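Glucan-binding protein C, GbpC (Streptococcus mutans UA159, PDB 5UQZ) probably binds glucan at the streptococcal cell wall and mediates both sucrose-independent and sucrose-dependent adherence, this chain being its calcium-binding beta-supersandwich region with flanking segments. Local coordinates at residues A218-S224 and G301-Y307; V236-L241 and N259-S263. One frame throughout, in Å; residues are numbered along the deposited sequence.

Interaction 1: A218-S224 and G301-Y307; sequences AIMSLSS and GAGAMTY. With CA (calcium ion), chain B.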
ATOM      1  N   ALA A 218      15.790  -5.108 -11.221  1.00  6.82           N
ATOM      2  CA  ALA A 218      15.186  -4.724  -9.945  1.00  7.24           C
ATOM      3  C   ALA A 218      13.727  -4.394 -10.200  1.00  6.92           C
ATOM      4  O   ALA A 218      13.381  -3.264 -10.555  1.00  8.68           O
ATOM      5  CB  ALA A 218      15.930  -3.557  -9.291  1.00  7.76           C
ATOM      6  N   ILE A 219      12.834  -5.360  -9.983  1.00  7.00           N
ATOM      7  CA  ILE A 219      11.410  -5.117 -10.162  1.00  7.27           C
ATOM      8  C   ILE A 219      10.846  -4.792  -8.788  1.00  7.54           C
ATOM      9  O   ILE A 219      10.970  -5.592  -7.848  1.00  8.46           O
ATOM     10  CB  ILE A 219      10.678  -6.298 -10.817  1.00  9.13           C
ATOM     11  CG1 ILE A 219      11.437  -6.837 -12.051  1.00  9.88           C
ATOM     12  CG2 ILE A 219       9.249  -5.841 -11.210  1.00 11.31           C
ATOM     13  CD1 ILE A 219      11.770  -5.815 -13.105  1.00 11.84           C
ATOM     14  N   MET A 220      10.256  -3.618  -8.643  1.00  7.97           N
ATOM     15  CA  MET A 220       9.807  -3.153  -7.342  1.00  8.11           C
ATOM     16  C   MET A 220       8.314  -2.859  -7.361  1.00  7.56           C
ATOM     17  O   MET A 220       7.736  -2.434  -8.367  1.00  8.22           O
ATOM     18  CB  MET A 220      10.602  -1.931  -6.928  1.00  9.07           C
ATOM     19  CG  MET A 220      12.074  -2.309  -6.782  1.00  9.31           C
ATOM     20  SD  MET A 220      13.084  -1.119  -5.935  1.00 10.31           S
ATOM     21  CE  MET A 220      12.464  -1.374  -4.273  1.00 15.47           C
ATOM     22  N   SER A 221       7.700  -3.049  -6.220  1.00  7.50           N
ATOM     23  CA  SER A 221       6.264  -2.894  -6.080  1.00  7.41           C
ATOM     24  C   SER A 221       5.887  -1.431  -5.923  1.00  8.00           C
ATOM     25  O   SER A 221       6.590  -0.648  -5.282  1.00  9.30           O
ATOM     26  CB  SER A 221       5.804  -3.668  -4.850  1.00  8.34           C
ATOM     27  OG  SER A 221       6.408  -3.152  -3.679  1.00  9.10           O
ATOM     28  N   LEU A 222       4.726  -1.076  -6.467  1.00  8.23           N
ATOM     29  CA  LEU A 222       4.062   0.198  -6.208  1.00  9.14           C
ATOM     30  C   LEU A 222       2.605  -0.174  -5.920  1.00  8.25           C
ATOM     31  O   LEU A 222       1.660   0.122  -6.677  1.00  9.42           O
ATOM     32  CB  LEU A 222       4.199   1.138  -7.420  1.00 10.38           C
ATOM     33  CG  LEU A 222       5.669   1.504  -7.711  1.00 12.90           C
ATOM     34  CD1 LEU A 222       5.830   2.183  -9.045  1.00 13.15           C
ATOM     35  CD2 LEU A 222       6.309   2.340  -6.588  1.00 12.93           C
ATOM     36  N   SER A 223       2.415  -0.847  -4.794  1.00  9.76           N
ATOM     37  CA  SER A 223       1.112  -1.356  -4.420  1.00  8.73           C
ATOM     38  C   SER A 223       0.288  -0.298  -3.695  1.00  9.37           C
ATOM     39  O   SER A 223       0.768   0.781  -3.338  1.00 10.32           O
ATOM     40  CB  SER A 223       1.292  -2.561  -3.509  1.00  9.63           C
ATOM     41  OG  SER A 223       2.028  -3.585  -4.174  1.00 11.36           O
ATOM     42  N   SER A 224      -0.994  -0.623  -3.489  1.00  8.87           N
ATOM     43  CA  SER A 224      -1.833   0.158  -2.596  1.00  8.38           C
ATOM     44  C   SER A 224      -1.938   1.627  -3.052  1.00  8.84           C
ATOM     45  O   SER A 224      -1.856   2.566  -2.270  1.00  8.86           O
ATOM     46  CB  SER A 224      -1.322   0.050  -1.163  1.00 10.14           C
ATOM     47  OG  SER A 224      -2.203   0.657  -0.239  1.00 11.14           O
ATOM     48  N   GLY A 301      -5.079  -2.885  -6.849  1.00  8.74           N
ATOM     49  CA  GLY A 301      -4.685  -1.524  -6.556  1.00  9.37           C
ATOM     50  C   GLY A 301      -3.210  -1.265  -6.797  1.00  8.26           C
ATOM     51  O   GLY A 301      -2.686  -0.271  -6.277  1.00  9.56           O
ATOM     52  N   ALA A 302      -2.545  -2.092  -7.597  1.00  8.38           N
ATOM     53  CA  ALA A 302      -1.090  -2.058  -7.637  1.00  8.65           C
ATOM     54  C   ALA A 302      -0.523  -1.742  -9.017  1.00  8.71           C
ATOM     55  O   ALA A 302      -1.086  -2.101 -10.057  1.00  8.97           O
ATOM     56  CB  ALA A 302      -0.526  -3.411  -7.248  1.00 10.03           C
ATOM     57  N   GLY A 303       0.643  -1.099  -9.000  1.00  9.15           N
ATOM     58  CA  GLY A 303       1.538  -1.028 -10.134  1.00 10.52           C
ATOM     59  C   GLY A 303       2.870  -1.627  -9.748  1.00  8.75           C
ATOM     60  O   GLY A 303       3.056  -2.154  -8.648  1.00  8.94           O
ATOM     61  N   ALA A 304       3.846  -1.525 -10.637  1.00  9.54           N
ATOM     62  CA  ALA A 304       5.205  -1.944 -10.368  1.00  9.66           C
ATOM     63  C   ALA A 304       6.127  -1.153 -11.267  1.00  8.12           C
ATOM     64  O   ALA A 304       5.668  -0.446 -12.166  1.00  8.32           O
ATOM     65  CB  ALA A 304       5.385  -3.430 -10.647  1.00 10.55           C
ATOM     66  N   MET A 305       7.432  -1.278 -11.018  1.00  8.12           N
ATOM     67  CA  MET A 305       8.415  -0.590 -11.831  1.00  8.56           C
ATOM     68  C   MET A 305       9.630  -1.471 -12.025  1.00  7.94           C
ATOM     69  O   MET A 305       9.984  -2.275 -11.165  1.00  8.84           O
ATOM     70  CB  MET A 305       8.849   0.754 -11.265  1.00 10.61           C
ATOM     71  CG  MET A 305       9.461   0.683  -9.897  1.00  9.51           C
ATOM     72  SD  MET A 305      10.028   2.357  -9.403  1.00 11.18           S
ATOM     73  CE  MET A 305      10.399   2.066  -7.668  1.00 10.94           C
ATOM     74  N   THR A 306      10.319  -1.274 -13.150  1.00  7.67           N
ATOM     75  CA  THR A 306      11.739  -1.622 -13.248  1.00  7.84           C
ATOM     76  C   THR A 306      12.499  -0.438 -12.688  1.00  6.70           C
ATOM     77  O   THR A 306      12.464   0.668 -13.275  1.00  7.85           O
ATOM     78  CB  THR A 306      12.124  -1.909 -14.694  1.00  8.87           C
ATOM     79  OG1 THR A 306      11.358  -3.023 -15.174  1.00  9.62           O
ATOM     80  CG2 THR A 306      13.604  -2.234 -14.777  1.00 10.11           C
ATOM     81  N   TYR A 307      13.043  -0.623 -11.503  1.00  7.25           N
ATOM     82  CA  TYR A 307      13.737   0.436 -10.797  1.00  7.11           C
ATOM     83  C   TYR A 307      15.178   0.483 -11.275  1.00  7.10           C
ATOM     84  O   TYR A 307      15.935  -0.496 -11.151  1.00  8.35           O
ATOM     85  CB  TYR A 307      13.663   0.174  -9.285  1.00  7.67           C
ATOM     86  CG  TYR A 307      14.402   1.247  -8.500  1.00  6.82           C
ATOM     87  CD1 TYR A 307      13.997   2.574  -8.570  1.00  6.86           C
ATOM     88  CD2 TYR A 307      15.544   0.950  -7.740  1.00  7.04           C
ATOM     89  CE1 TYR A 307      14.712   3.579  -7.918  1.00  7.26           C
ATOM     90  CE2 TYR A 307      16.233   1.918  -7.079  1.00  7.44           C
ATOM     91  CZ  TYR A 307      15.830   3.218  -7.154  1.00  6.90           C
ATOM     92  OH  TYR A 307      16.517   4.230  -6.529  1.00  7.56           O
TER
HETATM   93 CA    CA B 501      -2.366   3.098  -0.026  1.00  9.73          CA
HETATM   94  O   HOH W   1      16.904  -2.729 -12.442  1.00  8.27           O
HETATM   95  O   HOH W   2       3.026  -4.271  -6.652  1.00  9.03           O
HETATM   96  O   HOH W   3      -3.528   1.984   1.833  1.00 13.69           O
HETATM   97  O   HOH W   4      -3.792   4.661   1.423  1.00 24.68           O
HETATM   98  O   HOH W   5      -1.500   3.576   2.244  1.00 23.40           O
HETATM   99  O   HOH W   6      -0.005   3.276  -0.230  1.00 13.92           O

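Interaction 2: V236-L241 and N259-S263; sequences VEKVNL and NEIYS. With CA (calcium ion), chain B.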
ATOM      1  N   VAL A 236      -6.511  10.559  -4.089  1.00  9.18           N
ATOM      2  CA  VAL A 236      -5.809   9.780  -5.103  1.00  9.07           C
ATOM      3  C   VAL A 236      -4.342   9.682  -4.710  1.00  8.56           C
ATOM      4  O   VAL A 236      -3.704  10.692  -4.366  1.00  9.72           O
ATOM      5  CB  VAL A 236      -5.943  10.410  -6.512  1.00 10.32           C
ATOM      6  CG1 VAL A 236      -5.367   9.465  -7.573  1.00 11.54           C
ATOM      7  CG2 VAL A 236      -7.344  10.813  -6.888  1.00 13.99           C
ATOM      8  N   GLU A 237      -3.804   8.461  -4.782  1.00  7.87           N
ATOM      9  CA  GLU A 237      -2.386   8.180  -4.552  1.00  7.48           C
ATOM     10  C   GLU A 237      -1.734   7.915  -5.900  1.00  7.70           C
ATOM     11  O   GLU A 237      -2.248   7.123  -6.700  1.00  8.34           O
ATOM     12  CB  GLU A 237      -2.264   7.000  -3.587  1.00  8.49           C
ATOM     13  CG  GLU A 237      -2.916   7.364  -2.256  1.00  9.11           C
ATOM     14  CD  GLU A 237      -3.032   6.285  -1.208  1.00  9.88           C
ATOM     15  OE1 GLU A 237      -2.449   5.197  -1.328  1.00  9.88           O
ATOM     16  OE2 GLU A 237      -3.737   6.590  -0.194  1.00 12.23           O
ATOM     17  N   LYS A 238      -0.598   8.560  -6.141  1.00  8.01           N
ATOM     18  CA  LYS A 238       0.059   8.551  -7.449  1.00  8.22           C
ATOM     19  C   LYS A 238       1.557   8.380  -7.293  1.00  8.16           C
ATOM     20  O   LYS A 238       2.127   8.741  -6.267  1.00  8.66           O
ATOM     21  CB  LYS A 238      -0.161   9.910  -8.183  1.00  9.70           C
ATOM     22  CG  LYS A 238      -1.623  10.341  -8.318  1.00 10.40           C
ATOM     23  CD  LYS A 238      -1.729  11.615  -9.143  1.00 12.40           C
ATOM     24  CE  LYS A 238      -3.166  11.979  -9.410  1.00 13.92           C
ATOM     25  NZ  LYS A 238      -3.261  13.304 -10.059  1.00 17.89           N
ATOM     26  N   VAL A 239       2.184   7.844  -8.351  1.00  8.14           N
ATOM     27  CA  VAL A 239       3.645   7.797  -8.400  1.00  7.47           C
ATOM     28  C   VAL A 239       4.121   8.356  -9.734  1.00  7.80           C
ATOM     29  O   VAL A 239       3.653   7.920 -10.794  1.00  9.38           O
ATOM     30  CB  VAL A 239       4.191   6.377  -8.190  1.00  8.85           C
ATOM     31  CG1 VAL A 239       5.741   6.426  -8.122  1.00 12.78           C
ATOM     32  CG2 VAL A 239       3.614   5.785  -6.940  1.00 11.10           C
ATOM     33  N   ASN A 240       5.073   9.289  -9.704  1.00  8.26           N
ATOM     34  CA  ASN A 240       5.792   9.727 -10.884  1.00  8.25           C
ATOM     35  C   ASN A 240       7.092   8.931 -10.906  1.00  8.67           C
ATOM     36  O   ASN A 240       7.940   9.082 -10.012  1.00  9.50           O
ATOM     37  CB  ASN A 240       6.061  11.226 -10.822  1.00 10.79           C
ATOM     38  CG  ASN A 240       6.708  11.733 -12.093  1.00 13.69           C
ATOM     39  OD1 ASN A 240       7.545  11.053 -12.698  1.00 14.58           O
ATOM     40  ND2 ASN A 240       6.301  12.936 -12.540  1.00 17.68           N
ATOM     41  N   LEU A 241       7.235   8.060 -11.900  1.00  9.32           N
ATOM     42  CA  LEU A 241       8.355   7.127 -11.908  1.00 10.67           C
ATOM     43  C   LEU A 241       9.655   7.756 -12.391  1.00  8.86           C
ATOM     44  O   LEU A 241      10.707   7.100 -12.265  1.00  9.64           O
ATOM     45  CB  LEU A 241       8.067   5.890 -12.777  1.00 15.25           C
ATOM     46  CG  LEU A 241       7.091   4.914 -12.059  1.00 20.74           C
ATOM     47  CD1 LEU A 241       5.681   5.449 -11.858  1.00 28.74           C
ATOM     48  CD2 LEU A 241       6.994   3.696 -12.925  1.00 21.01           C
ATOM     49  N   ASN A 259       2.597  11.388 -16.982  1.00 33.74           N
ATOM     50  CA  ASN A 259       3.815  11.322 -16.206  1.00 32.76           C
ATOM     51  C   ASN A 259       3.667  10.465 -14.950  1.00 25.54           C
ATOM     52  O   ASN A 259       4.668  10.158 -14.319  1.00 32.03           O
ATOM     53  CB  ASN A 259       4.257  12.764 -15.811  1.00 32.16           C
ATOM     54  CG  ASN A 259       4.583  13.644 -16.978  1.00 45.41           C
ATOM     55  OD1 ASN A 259       5.110  13.200 -18.004  1.00 49.15           O
ATOM     56  ND2 ASN A 259       4.306  14.933 -16.811  1.00 50.18           N
ATOM     57  N   GLU A 260       2.462  10.041 -14.598  1.00 19.61           N
ATOM     58  CA  GLU A 260       2.245   9.399 -13.314  1.00 14.81           C
ATOM     59  C   GLU A 260       1.438   8.114 -13.483  1.00 13.86           C
ATOM     60  O   GLU A 260       0.660   7.968 -14.422  1.00 17.40           O
ATOM     61  CB  GLU A 260       1.487  10.346 -12.408  1.00 16.02           C
ATOM     62  CG  GLU A 260       2.295  11.600 -11.977  1.00 22.03           C
ATOM     63  CD  GLU A 260       1.455  12.522 -11.157  1.00 32.79           C
ATOM     64  OE1 GLU A 260       0.530  13.109 -11.730  1.00 36.88           O
ATOM     65  OE2 GLU A 260       1.663  12.598  -9.931  1.00 39.56           O
ATOM     66  N   ILE A 261       1.575   7.213 -12.523  1.00  9.99           N
ATOM     67  CA  ILE A 261       0.707   6.037 -12.434  1.00  9.64           C
ATOM     68  C   ILE A 261      -0.253   6.217 -11.276  1.00  8.98           C
ATOM     69  O   ILE A 261       0.123   6.716 -10.208  1.00  9.38           O
ATOM     70  CB  ILE A 261       1.431   4.679 -12.361  1.00 11.30           C
ATOM     71  CG1 ILE A 261       2.206   4.511 -11.053  1.00 12.63           C
ATOM     72  CG2 ILE A 261       2.328   4.526 -13.623  1.00 13.95           C
ATOM     73  CD1 ILE A 261       2.651   3.067 -10.822  1.00 12.81           C
ATOM     74  N   TYR A 262      -1.500   5.812 -11.494  1.00  9.13           N
ATOM     75  CA  TYR A 262      -2.537   5.865 -10.479  1.00  8.74           C
ATOM     76  C   TYR A 262      -3.777   5.220 -11.078  1.00  8.75           C
ATOM     77  O   TYR A 262      -3.843   4.908 -12.274  1.00 10.01           O
ATOM     78  CB  TYR A 262      -2.853   7.291 -10.013  1.00  9.15           C
ATOM     79  CG  TYR A 262      -3.233   8.314 -11.049  1.00  9.44           C
ATOM     80  CD1 TYR A 262      -2.246   9.034 -11.737  1.00 10.62           C
ATOM     81  CD2 TYR A 262      -4.580   8.563 -11.321  1.00 10.66           C
ATOM     82  CE1 TYR A 262      -2.583  10.007 -12.673  1.00 12.24           C
ATOM     83  CE2 TYR A 262      -4.943   9.532 -12.279  1.00 12.50           C
ATOM     84  CZ  TYR A 262      -3.944  10.230 -12.957  1.00 13.65           C
ATOM     85  OH  TYR A 262      -4.302  11.161 -13.899  1.00 16.14           O
ATOM     86  N   SER A 263      -4.790   5.060 -10.233  1.00  8.83           N
ATOM     87  CA  SER A 263      -6.098   4.603 -10.672  1.00  9.62           C
ATOM     88  C   SER A 263      -6.920   5.808 -11.064  1.00 10.01           C
ATOM     89  O   SER A 263      -7.243   6.630 -10.218  1.00 10.61           O
ATOM     90  CB  SER A 263      -6.769   3.834  -9.534  1.00 10.20           C
ATOM     91  OG  SER A 263      -8.051   3.346  -9.895  1.00 11.74           O
TER
HETATM   92 CA    CA B 501      -2.366   3.098  -0.026  1.00  9.73          CA
HETATM   93  O   HOH W   7      -4.581   5.724  -7.445  1.00  9.50           O
HETATM   94  O   HOH W   4      -3.792   4.661   1.423  1.00 24.68           O
HETATM   95  O   HOH W   8      -1.807  13.588 -12.391  1.00 31.75           O
HETATM   96  O   HOH W   3      -3.528   1.984   1.833  1.00 13.69           O
HETATM   97  O   HOH W   5      -1.500   3.576   2.244  1.00 23.40           O
HETATM   98  O   HOH W   6      -0.005   3.276  -0.230  1.00 13.92           O

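Interaction 1: A218-S224 and G301-Y307
Five backbone hydrogen bonds tie A218-S224 to G301-Y307. M220 and M305 exchange a pair (M220 N to M305 O and M305 N to M220 O, both 2.9 Å), L222 and G303 another (L222 N to G303 O 3.0 Å, G303 N to L222 O 2.8 Å), and Y307 N reaches A218 O at 2.8 Å. Water 1 joins A218 N to Y307 O; water 2 links S223 OG and G303 O just past the last bonded pair. A CA-H...O contact runs from I219 CA to M305 O (3.3 Å). M220, L222 and M305 share one face: L222 CD1 meets M305 CB at 4.0 Å, and M220 SD sits obliquely by the Y307 ring, 4.4 Å from its centroid, a Met-aromatic contact. I219, S221, A304 and T306 take the other face, where T306 OG1 bonds R57. Strand 245-247 flanks 303-306, completing a three-stranded antiparallel sheet; just after strand 219-222, S224 binds calcium through O (2.4 Å) and OG (2.5 Å; also bonded to D285), with N226 and E237.

Interaction 2: V236-L241 and N259-S263
Strands 236-240 and 260-263 run antiparallel, their axes 4.5 Å apart at closest and 158° between directions. One hydrogen-bonded pair anchors them: V239 N to I261 O at 3.0 Å and I261 N to V239 O at 2.8 Å. Toward S263 the backbones are bridged by water 7, which donates to E237 O and accepts from S263 N. K238 lays its aliphatic chain over the face of the Y262 ring, CE 3.8 Å from the centroid (CH-pi) and NZ 4.5 Å from it (cation-pi); water 8 connects K238 NZ with E260 OE1, which stand too far apart for a salt bridge. On the buried face I261 CG1 packs against V239 CB (4.0 Å) and L241 CD1 (3.7 Å), with F246 of strand 245-247 covering I261 and L241. E237 points away from 259-263; its OE2 bonds H235, while OE1 binds calcium at 2.5 Å. This antiparallel pair lies inside the large sheet, continued by strand 254-257 beyond 260-263 and by 312-319 beyond 233-240, which carries the calcium ligand E237.

Overall arrangement
Interaction 1 is almost wholly buried, whereas interaction 2 is partly exposed, and their chemistry follows: continuous strand pairing with methionine, leucine and alanine packing in the first, a single bonded backbone pair with lysine, tyrosine and water-linked charges in the second. They belong to different sheets, and interaction 2 is nested in the chain loop that interaction 1 closes. The sheets meet through hydrophobic side chains, L222 CD1 against I261 CD1 at 3.7 Å and M305 CB against L241 CD2 at 3.9 Å. The calcium ion joins them a second time: S224 from interaction 1 and E237 from interaction 2 coordinate it with N226 and four waters common to both.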